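Local structure of aminotransferase (Bacillus subtilis, 6L1N) at residues 323-328 and 367-372; 329-334 and 389-394. The protein probably uses pyridoxal 5'-phosphate to transfer amino groups in the biosynthesis of bacilysin, a dipeptide antibiotic of L-alanine and L-anticapsin. All coordinates share one frame; numbering follows the deposited sequence.

Interaction 1: residues 323-328 and 367-372; sequences TFYVWA and RISMVS. With GLY (glycine), chain C.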
loop_
_atom_site.group_PDB
_atom_site.type_symbol
_atom_site.label_atom_id
_atom_site.label_comp_id
_atom_site.label_asym_id
_atom_site.label_seq_id
_atom_site.Cartn_x
_atom_site.Cartn_y
_atom_site.Cartn_z
ATOM N N THR A 323 3.544 7.734 24.938
ATOM C CA THR A 323 4.147 6.620 24.166
ATOM C C THR A 323 4.620 5.513 25.115
ATOM O O THR A 323 4.605 5.652 26.322
ATOM C CB THR A 323 5.349 7.056 23.236
ATOM O OG1 THR A 323 6.565 7.164 23.981
ATOM C CG2 THR A 323 5.057 8.370 22.469
ATOM N N PHE A 324 5.086 4.436 24.555
ATOM C CA PHE A 324 5.730 3.410 25.355
ATOM C C PHE A 324 7.263 3.396 25.253
ATOM O O PHE A 324 7.862 2.383 25.535
ATOM C CB PHE A 324 5.122 2.031 25.078
ATOM C CG PHE A 324 5.066 1.637 23.631
ATOM C CD1 PHE A 324 6.203 1.610 22.820
ATOM C CD2 PHE A 324 3.858 1.262 23.066
ATOM C CE1 PHE A 324 6.126 1.239 21.487
ATOM C CE2 PHE A 324 3.789 0.870 21.722
ATOM C CZ PHE A 324 4.920 0.872 20.929
ATOM N N TYR A 325 7.870 4.532 24.887
ATOM C CA TYR A 325 9.340 4.663 24.669
ATOM C C TYR A 325 10.047 5.372 25.807
ATOM O O TYR A 325 9.588 6.400 26.319
ATOM C CB TYR A 325 9.661 5.452 23.391
ATOM C CG TYR A 325 9.140 4.833 22.126
ATOM C CD1 TYR A 325 9.585 3.600 21.709
ATOM C CD2 TYR A 325 8.226 5.498 21.349
ATOM C CE1 TYR A 325 9.104 3.001 20.545
ATOM C CE2 TYR A 325 7.729 4.926 20.171
ATOM C CZ TYR A 325 8.177 3.685 19.758
ATOM O OH TYR A 325 7.696 3.132 18.588
ATOM N N VAL A 326 11.174 4.821 26.189
ATOM C CA VAL A 326 12.066 5.508 27.115
ATOM C C VAL A 326 13.238 6.051 26.303
ATOM O O VAL A 326 13.904 5.277 25.667
ATOM C CB VAL A 326 12.621 4.479 28.155
ATOM C CG1 VAL A 326 13.649 5.110 29.046
ATOM C CG2 VAL A 326 11.460 3.923 28.992
ATOM N N TRP A 327 13.546 7.326 26.435
ATOM C CA TRP A 327 14.628 7.992 25.692
ATOM C C TRP A 327 15.753 8.281 26.679
ATOM O O TRP A 327 15.715 9.252 27.426
ATOM C CB TRP A 327 14.064 9.297 25.124
ATOM C CG TRP A 327 14.954 10.126 24.263
ATOM C CD1 TRP A 327 15.263 11.449 24.437
ATOM C CD2 TRP A 327 15.593 9.728 23.022
ATOM N NE1 TRP A 327 16.103 11.880 23.427
ATOM C CE2 TRP A 327 16.297 10.866 22.528
ATOM C CE3 TRP A 327 15.615 8.557 22.287
ATOM C CZ2 TRP A 327 17.020 10.848 21.329
ATOM C CZ3 TRP A 327 16.326 8.526 21.084
ATOM C CH2 TRP A 327 17.013 9.684 20.609
ATOM N N ALA A 328 16.735 7.410 26.679
ATOM C CA ALA A 328 17.754 7.344 27.702
ATOM C C ALA A 328 19.121 7.836 27.162
ATOM O O ALA A 328 19.572 7.439 26.082
ATOM C CB ALA A 328 17.873 5.919 28.156
ATOM N N ARG A 367 16.715 4.610 22.402
ATOM C CA ARG A 367 15.283 4.453 22.568
ATOM C C ARG A 367 15.050 2.997 23.005
ATOM O O ARG A 367 15.557 2.068 22.390
ATOM C CB ARG A 367 14.522 4.783 21.267
ATOM C CG ARG A 367 13.016 4.933 21.434
ATOM C CD ARG A 367 12.274 4.852 20.103
ATOM N NE ARG A 367 12.256 3.511 19.552
ATOM C CZ ARG A 367 11.615 3.148 18.436
ATOM N NH1 ARG A 367 10.942 4.031 17.738
ATOM N NH2 ARG A 367 11.659 1.899 18.038
ATOM N N ILE A 368 14.335 2.837 24.108
ATOM C CA ILE A 368 13.963 1.546 24.647
ATOM C C ILE A 368 12.434 1.474 24.672
ATOM O O ILE A 368 11.776 2.265 25.301
ATOM C CB ILE A 368 14.531 1.356 26.081
ATOM C CG1 ILE A 368 16.040 1.709 26.091
ATOM C CG2 ILE A 368 14.368 -0.068 26.533
ATOM C CD1 ILE A 368 16.636 1.858 27.477
ATOM N N SER A 369 11.890 0.480 24.002
ATOM C CA SER A 369 10.443 0.267 23.895
ATOM C C SER A 369 9.920 -0.689 24.962
ATOM O O SER A 369 10.467 -1.757 25.144
ATOM C CB SER A 369 10.162 -0.382 22.555
ATOM O OG SER A 369 10.782 0.364 21.519
ATOM N N MET A 370 8.852 -0.297 25.637
ATOM C CA MET A 370 8.322 -1.061 26.777
ATOM C C MET A 370 7.323 -2.109 26.227
ATOM O O MET A 370 6.167 -2.081 26.588
ATOM C CB MET A 370 7.634 -0.119 27.788
ATOM C CG MET A 370 8.550 0.873 28.492
ATOM S SD MET A 370 9.848 0.106 29.488
ATOM C CE MET A 370 11.216 0.106 28.347
ATOM N N VAL A 371 7.806 -3.023 25.386
ATOM C CA VAL A 371 6.988 -4.002 24.707
ATOM C C VAL A 371 7.278 -5.414 25.227
ATOM O O VAL A 371 7.302 -6.355 24.463
ATOM C CB VAL A 371 7.153 -3.942 23.162
ATOM C CG1 VAL A 371 6.514 -2.657 22.628
ATOM C CG2 VAL A 371 8.619 -4.128 22.726
ATOM N N SER A 372 7.535 -5.533 26.529
ATOM C CA SER A 372 7.645 -6.805 27.182
ATOM C C SER A 372 7.062 -6.729 28.572
ATOM O O SER A 372 6.834 -5.634 29.110
ATOM C CB SER A 372 9.088 -7.240 27.239
ATOM O OG SER A 372 9.615 -7.195 25.947
HETATM N N GLY C . 7.037 2.258 15.817
HETATM C CA GLY C . 7.934 3.165 15.075
HETATM C C GLY C . 9.329 2.753 15.414
HETATM O O GLY C . 10.275 3.456 15.125
HETATM O OXT GLY C . 9.501 1.671 15.974
#
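The guanidinium of Arg367 lies nearly parallel to the Tyr325 ring, planes 14° apart, and overlaps its CD1-CE1 side, with Tyr325 CE1 under the centre of the group, 3.3 Å from Arg367 CZ. Just behind it Arg367 CD rests on the same ring face as a CH-pi contact, 3.8 Å from the centroid. Arg367 starts extended, CG anti to the backbone N (chi1 -167°), then bends at chi3 (72°), which brings NE and CZ over that side. The other face of Tyr325 carries Phe324 CD1, and Ser369 OG sits in plane at its edge while bonding to the carbonyl of Gly38. Beyond the ring both polar ends reach the bound glycine: Arg367 NH1 donates to its O (2.8 Å) and NH2 to its OXT (3.0 Å), a two-pronged grip on the carboxylate, while glycine N donates to Tyr325 OH (3.0 Å). Tyr209 also bonds Tyr325 OH, while Asn178 OD1 bonds Arg367 NH1 and Gly38 O bonds NH2.

The backbones run antiparallel; Val326 and Ile368 form the hydrogen-bonded pair, with Val326 N to Ile368 O at 2.8 Å. On the opposite side of the sheet from Tyr325, Val326 CG2 touches Met370 CE, and this apolar layer meets Phe305 of helix 289-313. Past the strand ends, Val371 CG1 covers a face of the Phe324 ring.

Stacking, with the bonds to Asn178 and Gly38 O, would limit rotation of the guanidinium and is consistent with its two nitrogens being held ready for a carboxylate, as in the substrate-binding arginine of this aminotransferase family.

Interaction 2: residues 329-334 and 389-394; sequences EIPNTF and LPFGSL
Phe334 and Phe391 form the dense end of this contact, Phe334 CZ lying 3.4 Å from Phe391 CE2. The planes are inclined at 56° and the centroids are 4.9 Å apart, an oblique pair in which Phe334 CE2 sits above one face of Phe391, toward its rim. Pro331 CG presses on Phe391 at CD1 (3.6 Å) and meets its backbone O. Leu389 CD1 reaches the far tip of Phe334, at CZ and CE1. Trp315 and Phe340 continue the cluster: Trp315 meets Phe391 and Pro331, and Phe340 packs edge-to-face with Phe334.

Thr333 marks the border of this apolar patch. With OG1 anti to its carbonyl carbon (chi1 -39°), its hydroxyl donates to Pro390 O at 2.6 Å, in the carbonyl plane, while CG2 is turned to Leu389 CD2 and the Pro390 ring. This is the one direct hydrogen bond between the two segments.

Toward Asn332 and Leu394 the packing thins and water takes over. One water accepts from Asn332 N and donates to both Asn332 OD1 and Gly392 O (2.9 Å); a second donates to Asn332 OD1 and accepts from Leu394 N (3.2 Å). Direct touch here is slight, Asn332 OD1 meeting Leu394 CD1 at 3.7 Å at the solvent-facing edge.

A type I beta turn from Pro331 to Phe334, closed by Phe334 N to Pro331 O, places Pro331, Asn332, Thr333 and Phe334 against the tail. The arrangement is a proline- and aromatic-rich meeting of two loops, in which the C-terminal tail, after helix 374-386, lies against the turn between strand 325-329 and helix 337-347.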
loop_
_atom_site.group_PDB
_atom_site.type_symbol
_atom_site.label_atom_id
_atom_site.label_comp_id
_atom_site.label_asym_id
_atom_site.label_seq_id
_atom_site.Cartn_x
_atom_site.Cartn_y
_atom_site.Cartn_z
ATOM N N GLU A 329 19.763 8.693 27.941
ATOM C CA GLU A 329 21.095 9.170 27.676
ATOM C C GLU A 329 22.071 8.026 27.963
ATOM O O GLU A 329 21.934 7.321 28.954
ATOM C CB GLU A 329 21.389 10.411 28.556
ATOM C CG GLU A 329 22.342 11.396 27.919
ATOM C CD GLU A 329 22.574 12.640 28.777
ATOM O OE1 GLU A 329 21.723 12.971 29.636
ATOM O OE2 GLU A 329 23.617 13.297 28.584
ATOM N N ILE A 330 23.022 7.809 27.078
ATOM C CA ILE A 330 23.988 6.688 27.216
ATOM C C ILE A 330 25.055 7.002 28.262
ATOM O O ILE A 330 25.595 8.082 28.234
ATOM C CB ILE A 330 24.690 6.436 25.870
ATOM C CG1 ILE A 330 23.650 5.980 24.852
ATOM C CG2 ILE A 330 25.807 5.409 25.943
ATOM C CD1 ILE A 330 24.177 6.013 23.442
ATOM N N PRO A 331 25.414 6.027 29.134
ATOM C CA PRO A 331 26.468 6.358 30.117
ATOM C C PRO A 331 27.813 6.627 29.451
ATOM O O PRO A 331 28.093 6.142 28.323
ATOM C CB PRO A 331 26.503 5.133 31.061
ATOM C CG PRO A 331 25.197 4.425 30.817
ATOM C CD PRO A 331 24.861 4.675 29.372
ATOM N N ASN A 332 28.611 7.429 30.144
ATOM C CA ASN A 332 29.861 7.975 29.605
ATOM C C ASN A 332 30.938 6.890 29.384
ATOM O O ASN A 332 31.926 7.108 28.694
ATOM C CB ASN A 332 30.369 9.114 30.493
ATOM C CG ASN A 332 29.429 10.324 30.505
ATOM O OD1 ASN A 332 28.638 10.486 31.410
ATOM N ND2 ASN A 332 29.522 11.158 29.508
ATOM N N THR A 333 30.692 5.692 29.911
ATOM C CA THR A 333 31.612 4.565 29.737
ATOM C C THR A 333 31.633 4.096 28.294
ATOM O O THR A 333 32.586 3.494 27.817
ATOM C CB THR A 333 31.155 3.369 30.608
ATOM O OG1 THR A 333 30.680 3.857 31.882
ATOM C CG2 THR A 333 32.308 2.373 30.787
ATOM N N PHE A 334 30.527 4.325 27.614
ATOM C CA PHE A 334 30.337 3.830 26.281
ATOM C C PHE A 334 30.543 4.894 25.237
ATOM O O PHE A 334 30.442 6.099 25.498
ATOM C CB PHE A 334 28.940 3.273 26.176
ATOM C CG PHE A 334 28.700 2.136 27.142
ATOM C CD1 PHE A 334 28.978 0.813 26.772
ATOM C CD2 PHE A 334 28.214 2.392 28.426
ATOM C CE1 PHE A 334 28.738 -0.241 27.663
ATOM C CE2 PHE A 334 28.002 1.351 29.326
ATOM C CZ PHE A 334 28.257 0.041 28.948
ATOM N N LEU A 389 29.766 -3.097 34.237
ATOM C CA LEU A 389 30.257 -1.838 33.719
ATOM C C LEU A 389 29.619 -0.752 34.536
ATOM O O LEU A 389 28.519 -0.955 35.069
ATOM C CB LEU A 389 29.958 -1.693 32.224
ATOM C CG LEU A 389 31.014 -2.323 31.293
ATOM C CD1 LEU A 389 30.482 -2.597 29.887
ATOM C CD2 LEU A 389 32.281 -1.464 31.181
ATOM N N PRO A 390 30.318 0.383 34.717
ATOM C CA PRO A 390 29.657 1.519 35.336
ATOM C C PRO A 390 28.585 2.118 34.416
ATOM O O PRO A 390 28.923 2.628 33.320
ATOM C CB PRO A 390 30.804 2.519 35.574
ATOM C CG PRO A 390 31.864 2.136 34.605
ATOM C CD PRO A 390 31.756 0.651 34.488
ATOM N N PHE A 391 27.329 2.059 34.861
ATOM C CA PHE A 391 26.177 2.595 34.107
ATOM C C PHE A 391 25.606 3.846 34.695
ATOM O O PHE A 391 24.618 4.368 34.163
ATOM C CB PHE A 391 25.067 1.523 33.977
ATOM C CG PHE A 391 25.119 0.739 32.691
ATOM C CD1 PHE A 391 24.260 1.048 31.655
ATOM C CD2 PHE A 391 26.042 -0.293 32.521
ATOM C CE1 PHE A 391 24.311 0.345 30.480
ATOM C CE2 PHE A 391 26.100 -1.015 31.347
ATOM C CZ PHE A 391 25.222 -0.688 30.316
ATOM N N GLY A 392 26.206 4.334 35.790
ATOM C CA GLY A 392 25.642 5.441 36.515
ATOM C C GLY A 392 25.653 6.700 35.668
ATOM O O GLY A 392 26.575 6.873 34.871
ATOM N N SER A 393 24.620 7.547 35.816
ATOM C CA SER A 393 24.524 8.811 35.107
ATOM C C SER A 393 25.058 9.951 35.959
ATOM O O SER A 393 25.113 9.854 37.165
ATOM C CB SER A 393 23.070 9.130 34.716
ATOM O OG SER A 393 22.495 8.057 34.006
ATOM N N LEU A 394 25.421 11.038 35.310
ATOM C CA LEU A 394 25.817 12.259 36.009
ATOM C C LEU A 394 24.715 13.322 36.057
ATOM O O LEU A 394 24.052 13.579 35.057
ATOM C CB LEU A 394 27.055 12.808 35.349
ATOM C CG LEU A 394 28.264 11.911 35.609
ATOM C CD1 LEU A 394 29.344 12.190 34.586
ATOM C CD2 LEU A 394 28.773 12.167 37.018
HETATM O O HOH W 1 27.491 8.612 32.779
HETATM O O HOH W 2 25.608 10.485 32.155
#

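Overall arrangement
The two contacts interleave along the chain: residues 323-328 of interaction 1 run directly into 329-334 of interaction 2, so strand 325-329 leads from the glycine- and cofactor-binding pocket out to the turn held by the C-terminal tail. About 18 Å separates their centres, and apart from that junction they do not touch. Interaction 1 is buried, its centre about 13 Å from the centre of the chain, with nearest atoms of the Tyr325 side chain and pyridoxal phosphate about 4 Å apart; the centre of interaction 2 lies about 28 Å from the chain centre, partly exposed and away from the cofactor. Strand 365-369 links them too: Arg367 faces the ligand, while Val366 and His365 touch Ile330 and Glu329.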